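Local coordinates for YlmD (Geobacillus stearothermophilus, PDB 6T1B), which catalyses the phosphorolysis of adenosine, inosine and S-methyl-5'-thioadenosine to ribose 1-phosphates and free purine bases, and also deaminates adenosine, at residues Arg61-Ala64 with Glu65-Ala68; Gly155-Val158 with Trp159-Thr163; His166-Pro169 with Ser170-Tyr173. All coordinates share one frame; numbering follows the deposited sequence.

Overall arrangement
The three contacts are local, each within one continuous stretch of chain. Contacts 1 and 2 are partly buried helix turns, on helix 53-67 and helix 153-163. Their centres lie 31 Å apart, and they pack on different mixed sheets. Contact 3 is a surface turn in the loop that follows helix 153-163 and leads into strand 173-176. It touches contact 2, where Ile172 and Pro169 lie against Trp161 and Gln162. Contact 1 joins leucine and tryptophan packing to a salt bridge on its more exposed side. Contact 2 relies on aromatic, sulfur and apolar groups. Contact 3 is held mainly by two backbone hydrogen bonds and one isoleucine pair.

Contact 1 (Arg61-Ala64 with Glu65-Ala68); sequences RRLA and EWLA
Leu67 N donates to Leu63 O in a bond of 2.8 Å, the shortest of the helical hydrogen bonds here. It ties the last turn of helix 53-67 to the turn before it. The two leucines also meet through their side chains. Leu63 CD1 lies 3.6 Å from Leu67 CG, and the two side chains lie aslant. Chi1 of 176° sets Leu63 CG beside its carbonyl carbon, and chi2 then turns CD1 to Leu67. Both leucines rest on Phe267 of strand 264-269, and Trp74 covers Leu63 and Ala64. The helix thus packs with this buried side on the mixed sheet that holds strands 264-269 and 74-75. Its end at Ala68 is a Schellman motif: Ala68 has positive phi, and the chain leaves helical geometry there. One residue earlier, Leu67 O accepts a hydrogen bond from Arg271.

The more exposed side carries a salt bridge. Arg62 and Glu65 run side by side and point the same way. Arg62 NH2 donates to Glu65 OE1 at 3.1 Å, using the syn lone pair of the carboxylate. The bond is bent, with an N-H...O angle of 143°, and the guanidinium and carboxylate planes stand 80° apart. The aliphatic part of Arg62 serves a second partner. Its CG sits over one face of the Trp66 indole toward the rim, 3.6 Å from CZ2 of Trp66. Leu63 CD1 approaches the same indole obliquely, 3.8 Å from Trp66 CE3.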
loop_
_atom_site.group_PDB
_atom_site.type_symbol
_atom_site.label_atom_id
_atom_site.label_comp_id
_atom_site.label_asym_id
_atom_site.label_seq_id
_atom_site.Cartn_x
_atom_site.Cartn_y
_atom_site.Cartn_z
ATOM N N ARG A 61 -12.789 12.698 -4.620
ATOM C CA ARG A 61 -14.248 12.654 -4.598
ATOM C C ARG A 61 -14.785 11.672 -5.631
ATOM O O ARG A 61 -15.808 11.015 -5.396
ATOM C CB ARG A 61 -14.831 14.051 -4.836
ATOM C CG ARG A 61 -14.566 15.001 -3.668
ATOM C CD ARG A 61 -15.450 16.212 -3.672
ATOM N NE ARG A 61 -15.390 16.910 -2.389
ATOM C CZ ARG A 61 -15.897 16.455 -1.242
ATOM N NH1 ARG A 61 -15.785 17.183 -0.141
ATOM N NH2 ARG A 61 -16.504 15.277 -1.184
ATOM N N ARG A 62 -14.113 11.552 -6.772
ATOM C CA ARG A 62 -14.561 10.624 -7.808
ATOM C C ARG A 62 -14.448 9.179 -7.325
ATOM O O ARG A 62 -15.401 8.404 -7.437
ATOM C CB ARG A 62 -13.753 10.851 -9.080
ATOM C CG ARG A 62 -14.178 9.994 -10.256
ATOM C CD ARG A 62 -15.484 10.470 -10.814
ATOM N NE ARG A 62 -15.304 11.690 -11.583
ATOM C CZ ARG A 62 -16.284 12.530 -11.889
ATOM N NH1 ARG A 62 -16.013 13.603 -12.611
ATOM N NH2 ARG A 62 -17.526 12.309 -11.456
ATOM N N LEU A 63 -13.313 8.818 -6.731
ATOM C CA LEU A 63 -13.179 7.479 -6.144
ATOM C C LEU A 63 -14.237 7.258 -5.062
ATOM O O LEU A 63 -14.855 6.189 -4.988
ATOM C CB LEU A 63 -11.785 7.264 -5.558
ATOM C CG LEU A 63 -11.616 5.914 -4.841
ATOM C CD1 LEU A 63 -11.835 4.747 -5.813
ATOM C CD2 LEU A 63 -10.267 5.807 -4.148
ATOM N N ALA A 64 -14.449 8.256 -4.203
ATOM C CA ALA A 64 -15.478 8.138 -3.180
ATOM C C ALA A 64 -16.837 7.807 -3.790
ATOM O O ALA A 64 -17.596 7.015 -3.230
ATOM C CB ALA A 64 -15.555 9.408 -2.325
ATOM N N GLU A 65 -17.149 8.398 -4.945
ATOM C CA GLU A 65 -18.388 8.100 -5.660
ATOM C C GLU A 65 -18.378 6.666 -6.175
ATOM O O GLU A 65 -19.351 5.927 -5.985
ATOM C CB GLU A 65 -18.530 9.125 -6.795
ATOM C CG GLU A 65 -19.572 8.847 -7.871
ATOM C CD GLU A 65 -19.340 9.713 -9.117
ATOM O OE1 GLU A 65 -18.765 10.816 -8.979
ATOM O OE2 GLU A 65 -19.707 9.290 -10.236
ATOM N N TRP A 66 -17.278 6.240 -6.789
ATOM C CA TRP A 66 -17.206 4.872 -7.288
ATOM C C TRP A 66 -17.377 3.852 -6.166
ATOM O O TRP A 66 -18.035 2.815 -6.351
ATOM C CB TRP A 66 -15.860 4.633 -7.965
ATOM C CG TRP A 66 -15.583 5.428 -9.184
ATOM C CD1 TRP A 66 -16.487 6.101 -9.979
ATOM C CD2 TRP A 66 -14.295 5.633 -9.764
ATOM N NE1 TRP A 66 -15.817 6.710 -11.013
ATOM C CE2 TRP A 66 -14.480 6.436 -10.913
ATOM C CE3 TRP A 66 -13.010 5.206 -9.439
ATOM C CZ2 TRP A 66 -13.407 6.833 -11.717
ATOM C CZ3 TRP A 66 -11.947 5.595 -10.238
ATOM C CH2 TRP A 66 -12.167 6.400 -11.383
ATOM N N LEU A 67 -16.807 4.123 -5.006
ATOM C CA LEU A 67 -16.830 3.189 -3.891
ATOM C C LEU A 67 -18.056 3.360 -2.999
ATOM O O LEU A 67 -18.258 2.544 -2.096
ATOM C CB LEU A 67 -15.600 3.385 -3.025
ATOM C CG LEU A 67 -14.222 3.179 -3.660
ATOM C CD1 LEU A 67 -13.139 3.383 -2.629
ATOM C CD2 LEU A 67 -14.127 1.786 -4.285
ATOM N N ALA A 68 -18.842 4.408 -3.192
ATOM C CA ALA A 68 -19.886 4.768 -2.248
ATOM C C ALA A 68 -19.329 4.810 -0.828
ATOM O O ALA A 68 -19.888 4.235 0.102
ATOM C CB ALA A 68 -21.068 3.799 -2.353
#

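Contact 2 (Gly155-Val158 with Trp159-Thr163); sequences GHMV and WLWQT
Met157 and Trp161 form the buried, close-packed side of this helix turn. Met157 SD lies 3.5 Å from Trp161 NE1, and it approaches the five-membered ring obliquely in a Met-aromatic contact. Met157 CG comes over one face of that ring, toward its rim, 4.3 Å from the centroid. The bend at chi2 (74°) brings the sulfur beside the indole. Phe131 and Ile85 cover Met157, while Tyr111 meets the Trp161 ring edge-to-face. These partners place this side of helix 153-163 on the mixed sheet that holds strands 85-87 and 127-133. The alpha-helical bond from Trp161 N to Met157 O (2.9 Å) joins the backbones of the same pair.

His156 bridges to the looser side. Leu160 CD1 stands over one face of its imidazole in a CH-pi contact, 4.0 Å from the ring centroid. A serine in place of His156 would probably leave this leucine methyl without its aromatic cover and open a gap beside Trp159. The exposed Trp159 meets His156 only rim to rim, with ring centroids 6.0 Å apart and planes at 19°. One face of the indole is covered instead by Thr163 OG1, over its centre. That hydroxyl donates to Trp159 O at 2.9 Å, from the face of the carbonyl plane opposite to Thr163 N.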
loop_
_atom_site.group_PDB
_atom_site.type_symbol
_atom_site.label_atom_id
_atom_site.label_comp_id
_atom_site.label_asym_id
_atom_site.label_seq_id
_atom_site.Cartn_x
_atom_site.Cartn_y
_atom_site.Cartn_z
ATOM N N GLY A 155 6.277 -6.625 9.414
ATOM C CA GLY A 155 6.232 -7.372 10.656
ATOM C C GLY A 155 5.765 -6.538 11.833
ATOM O O GLY A 155 5.222 -7.076 12.805
ATOM N N HIS A 156 5.994 -5.225 11.784
ATOM C CA HIS A 156 5.515 -4.340 12.842
ATOM C C HIS A 156 3.991 -4.349 12.904
ATOM O O HIS A 156 3.417 -4.376 13.999
ATOM C CB HIS A 156 6.067 -2.932 12.600
ATOM C CG HIS A 156 5.817 -1.960 13.712
ATOM N ND1 HIS A 156 5.918 -2.292 15.046
ATOM C CD2 HIS A 156 5.522 -0.640 13.681
ATOM C CE1 HIS A 156 5.659 -1.226 15.785
ATOM N NE2 HIS A 156 5.407 -0.212 14.981
ATOM N N MET A 157 3.319 -4.379 11.749
ATOM C CA MET A 157 1.857 -4.462 11.770
ATOM C C MET A 157 1.423 -5.740 12.484
ATOM O O MET A 157 0.540 -5.728 13.362
ATOM C CB MET A 157 1.313 -4.474 10.339
ATOM C CG MET A 157 -0.209 -4.422 10.259
ATOM S SD MET A 157 -0.947 -2.817 10.626
ATOM C CE MET A 157 -0.518 -1.897 9.126
ATOM N N VAL A 158 2.050 -6.861 12.130
ATOM C CA VAL A 158 1.710 -8.143 12.738
ATOM C C VAL A 158 1.944 -8.086 14.238
ATOM O O VAL A 158 1.102 -8.524 15.038
ATOM C CB VAL A 158 2.520 -9.273 12.079
ATOM C CG1 VAL A 158 2.230 -10.597 12.768
ATOM C CG2 VAL A 158 2.180 -9.366 10.631
ATOM N N TRP A 159 3.099 -7.545 14.652
ATOM C CA TRP A 159 3.419 -7.438 16.069
ATOM C C TRP A 159 2.386 -6.605 16.818
ATOM O O TRP A 159 2.007 -6.943 17.949
ATOM C CB TRP A 159 4.814 -6.832 16.242
ATOM C CG TRP A 159 5.276 -6.737 17.658
ATOM C CD1 TRP A 159 5.823 -7.737 18.400
ATOM C CD2 TRP A 159 5.248 -5.576 18.499
ATOM N NE1 TRP A 159 6.135 -7.274 19.654
ATOM C CE2 TRP A 159 5.796 -5.950 19.741
ATOM C CE3 TRP A 159 4.814 -4.261 18.324
ATOM C CZ2 TRP A 159 5.915 -5.059 20.805
ATOM C CZ3 TRP A 159 4.936 -3.372 19.384
ATOM C CH2 TRP A 159 5.483 -3.778 20.609
ATOM N N LEU A 160 1.947 -5.497 16.224
ATOM C CA LEU A 160 0.948 -4.665 16.891
ATOM C C LEU A 160 -0.377 -5.402 17.011
ATOM O O LEU A 160 -1.032 -5.340 18.056
ATOM C CB LEU A 160 0.743 -3.352 16.143
ATOM C CG LEU A 160 1.912 -2.367 16.202
ATOM C CD1 LEU A 160 1.703 -1.202 15.233
ATOM C CD2 LEU A 160 2.100 -1.848 17.602
ATOM N N TRP A 161 -0.780 -6.126 15.965
ATOM C CA TRP A 161 -2.039 -6.857 16.050
ATOM C C TRP A 161 -1.965 -7.937 17.123
ATOM O O TRP A 161 -2.940 -8.177 17.845
ATOM C CB TRP A 161 -2.427 -7.426 14.694
ATOM C CG TRP A 161 -2.908 -6.383 13.734
ATOM C CD1 TRP A 161 -2.709 -5.030 13.808
ATOM C CD2 TRP A 161 -3.678 -6.596 12.536
ATOM N NE1 TRP A 161 -3.298 -4.403 12.735
ATOM C CE2 TRP A 161 -3.921 -5.348 11.956
ATOM C CE3 TRP A 161 -4.224 -7.732 11.935
ATOM C CZ2 TRP A 161 -4.641 -5.207 10.780
ATOM C CZ3 TRP A 161 -4.931 -7.585 10.772
ATOM C CH2 TRP A 161 -5.135 -6.340 10.204
ATOM N N GLN A 162 -0.794 -8.578 17.277
ATOM C CA GLN A 162 -0.654 -9.629 18.275
ATOM C C GLN A 162 -0.613 -9.046 19.673
ATOM O O GLN A 162 -1.330 -9.501 20.568
ATOM C CB GLN A 162 0.604 -10.442 17.987
ATOM C CG GLN A 162 0.705 -11.678 18.870
ATOM C CD GLN A 162 1.686 -12.700 18.338
ATOM O OE1 GLN A 162 2.418 -12.438 17.380
ATOM N NE2 GLN A 162 1.706 -13.879 18.955
ATOM N N THR A 163 0.217 -8.018 19.878
ATOM C CA THR A 163 0.491 -7.557 21.238
ATOM C C THR A 163 -0.542 -6.561 21.738
ATOM O O THR A 163 -0.834 -6.536 22.936
ATOM C CB THR A 163 1.883 -6.933 21.333
ATOM O OG1 THR A 163 1.952 -5.714 20.578
ATOM C CG2 THR A 163 2.929 -7.897 20.812
#

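Contact 3 (His166-Pro169 with Ser170-Tyr173); sequences HIAP and SDIY
Ile167 and Ile172 cross obliquely, and this pair is the apolar link across the turn. Ile167 CG2 meets Ile172 CG1 at 4.0 Å. The same methyl lies 3.9 Å from Asp171 CB, where the Ile167 and Asp171 side chains cross at about a right angle. CG2 of Ile167 is the branch opposite the backbone N, with CG1 placed beside that N (chi1 -57°). This sets CG2 on the side facing Asp171 and Ile172. Ile172 points back across the turn and runs over the Pro169 backbone, with its CD1 3.9 Å from Pro169 CA. Its CD1 also packs on Trp161 of helix 153-163. Pro169 itself leans on Val158 and Gln162 of that helix.

On the more exposed side the contacts are lighter. Ser170 OG sits between its own backbone N and carbonyl carbon (chi1 60°). This turns the hydroxyl toward Ala168 CB, at 3.6 Å, in a plain van der Waals contact.

The backbone fixes the turn. Asp171 N donates to Ala168 O at 2.9 Å, and Ile172 N donates to Pro169 O at 3.0 Å. Beyond them Tyr173 starts the next strand, with backbone hydrogen bonding to Val132. The two successive i to i+3 bonds, with Pro169 at the start of the helical segment, make a short 3-10 turn, which here lies in the connection from helix 153-163 to strand 173-176.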
loop_
_atom_site.group_PDB
_atom_site.type_symbol
_atom_site.label_atom_id
_atom_site.label_comp_id
_atom_site.label_asym_id
_atom_site.label_seq_id
_atom_site.Cartn_x
_atom_site.Cartn_y
_atom_site.Cartn_z
ATOM N N HIS A 166 -4.347 -8.568 20.348
ATOM C CA HIS A 166 -4.523 -9.962 20.771
ATOM C C HIS A 166 -5.030 -10.841 19.631
ATOM O O HIS A 166 -5.879 -11.715 19.823
ATOM C CB HIS A 166 -5.388 -10.032 22.029
ATOM C CG HIS A 166 -4.894 -9.137 23.129
ATOM N ND1 HIS A 166 -5.568 -8.003 23.533
ATOM C CD2 HIS A 166 -3.765 -9.188 23.879
ATOM C CE1 HIS A 166 -4.888 -7.409 24.499
ATOM N NE2 HIS A 166 -3.792 -8.109 24.729
ATOM N N ILE A 167 -4.464 -10.639 18.444
ATOM C CA ILE A 167 -4.775 -11.415 17.246
ATOM C C ILE A 167 -3.565 -12.284 16.940
ATOM O O ILE A 167 -2.467 -11.761 16.705
ATOM C CB ILE A 167 -5.050 -10.502 16.042
ATOM C CG1 ILE A 167 -6.190 -9.530 16.348
ATOM C CG2 ILE A 167 -5.369 -11.334 14.789
ATOM C CD1 ILE A 167 -7.450 -10.185 16.783
ATOM N N ALA A 168 -3.764 -13.595 16.876
ATOM C CA ALA A 168 -2.679 -14.475 16.463
ATOM C C ALA A 168 -2.329 -14.237 14.996
ATOM O O ALA A 168 -3.206 -13.965 14.175
ATOM C CB ALA A 168 -3.074 -15.942 16.644
ATOM N N PRO A 169 -1.048 -14.327 14.626
ATOM C CA PRO A 169 -0.698 -14.188 13.204
ATOM C C PRO A 169 -1.440 -15.151 12.292
ATOM O O PRO A 169 -1.671 -14.825 11.119
ATOM C CB PRO A 169 0.817 -14.440 13.195
ATOM C CG PRO A 169 1.262 -14.005 14.555
ATOM C CD PRO A 169 0.145 -14.432 15.483
ATOM N N SER A 170 -1.795 -16.333 12.790
ATOM C CA SER A 170 -2.546 -17.295 11.996
ATOM C C SER A 170 -3.929 -16.788 11.602
ATOM O O SER A 170 -4.565 -17.375 10.719
ATOM C CB SER A 170 -2.671 -18.600 12.799
ATOM O OG SER A 170 -3.347 -18.337 14.023
ATOM N N ASP A 171 -4.437 -15.742 12.247
ATOM C CA ASP A 171 -5.733 -15.194 11.885
ATOM C C ASP A 171 -5.622 -14.038 10.899
ATOM O O ASP A 171 -6.646 -13.438 10.555
ATOM C CB ASP A 171 -6.488 -14.708 13.131
ATOM C CG ASP A 171 -6.919 -15.844 14.042
ATOM O OD1 ASP A 171 -7.058 -15.616 15.262
ATOM O OD2 ASP A 171 -7.109 -16.968 13.540
ATOM N N ILE A 172 -4.428 -13.728 10.447
ATOM C CA ILE A 172 -4.184 -12.607 9.554
ATOM C C ILE A 172 -4.040 -13.100 8.126
ATOM O O ILE A 172 -3.470 -14.173 7.879
ATOM C CB ILE A 172 -2.921 -11.839 9.996
ATOM C CG1 ILE A 172 -3.126 -11.345 11.431
ATOM C CG2 ILE A 172 -2.597 -10.712 9.029
ATOM C CD1 ILE A 172 -1.905 -10.631 12.004
ATOM N N TYR A 173 -4.559 -12.317 7.196
ATOM C CA TYR A 173 -4.420 -12.531 5.765
ATOM C C TYR A 173 -3.886 -11.248 5.158
ATOM O O TYR A 173 -4.183 -10.143 5.626
ATOM C CB TYR A 173 -5.754 -12.900 5.121
ATOM C CG TYR A 173 -6.383 -14.143 5.691
ATOM C CD1 TYR A 173 -6.300 -15.362 5.030
ATOM C CD2 TYR A 173 -7.092 -14.096 6.877
ATOM C CE1 TYR A 173 -6.881 -16.497 5.553
ATOM C CE2 TYR A 173 -7.679 -15.232 7.403
ATOM C CZ TYR A 173 -7.573 -16.423 6.741
ATOM O OH TYR A 173 -8.184 -17.532 7.278
#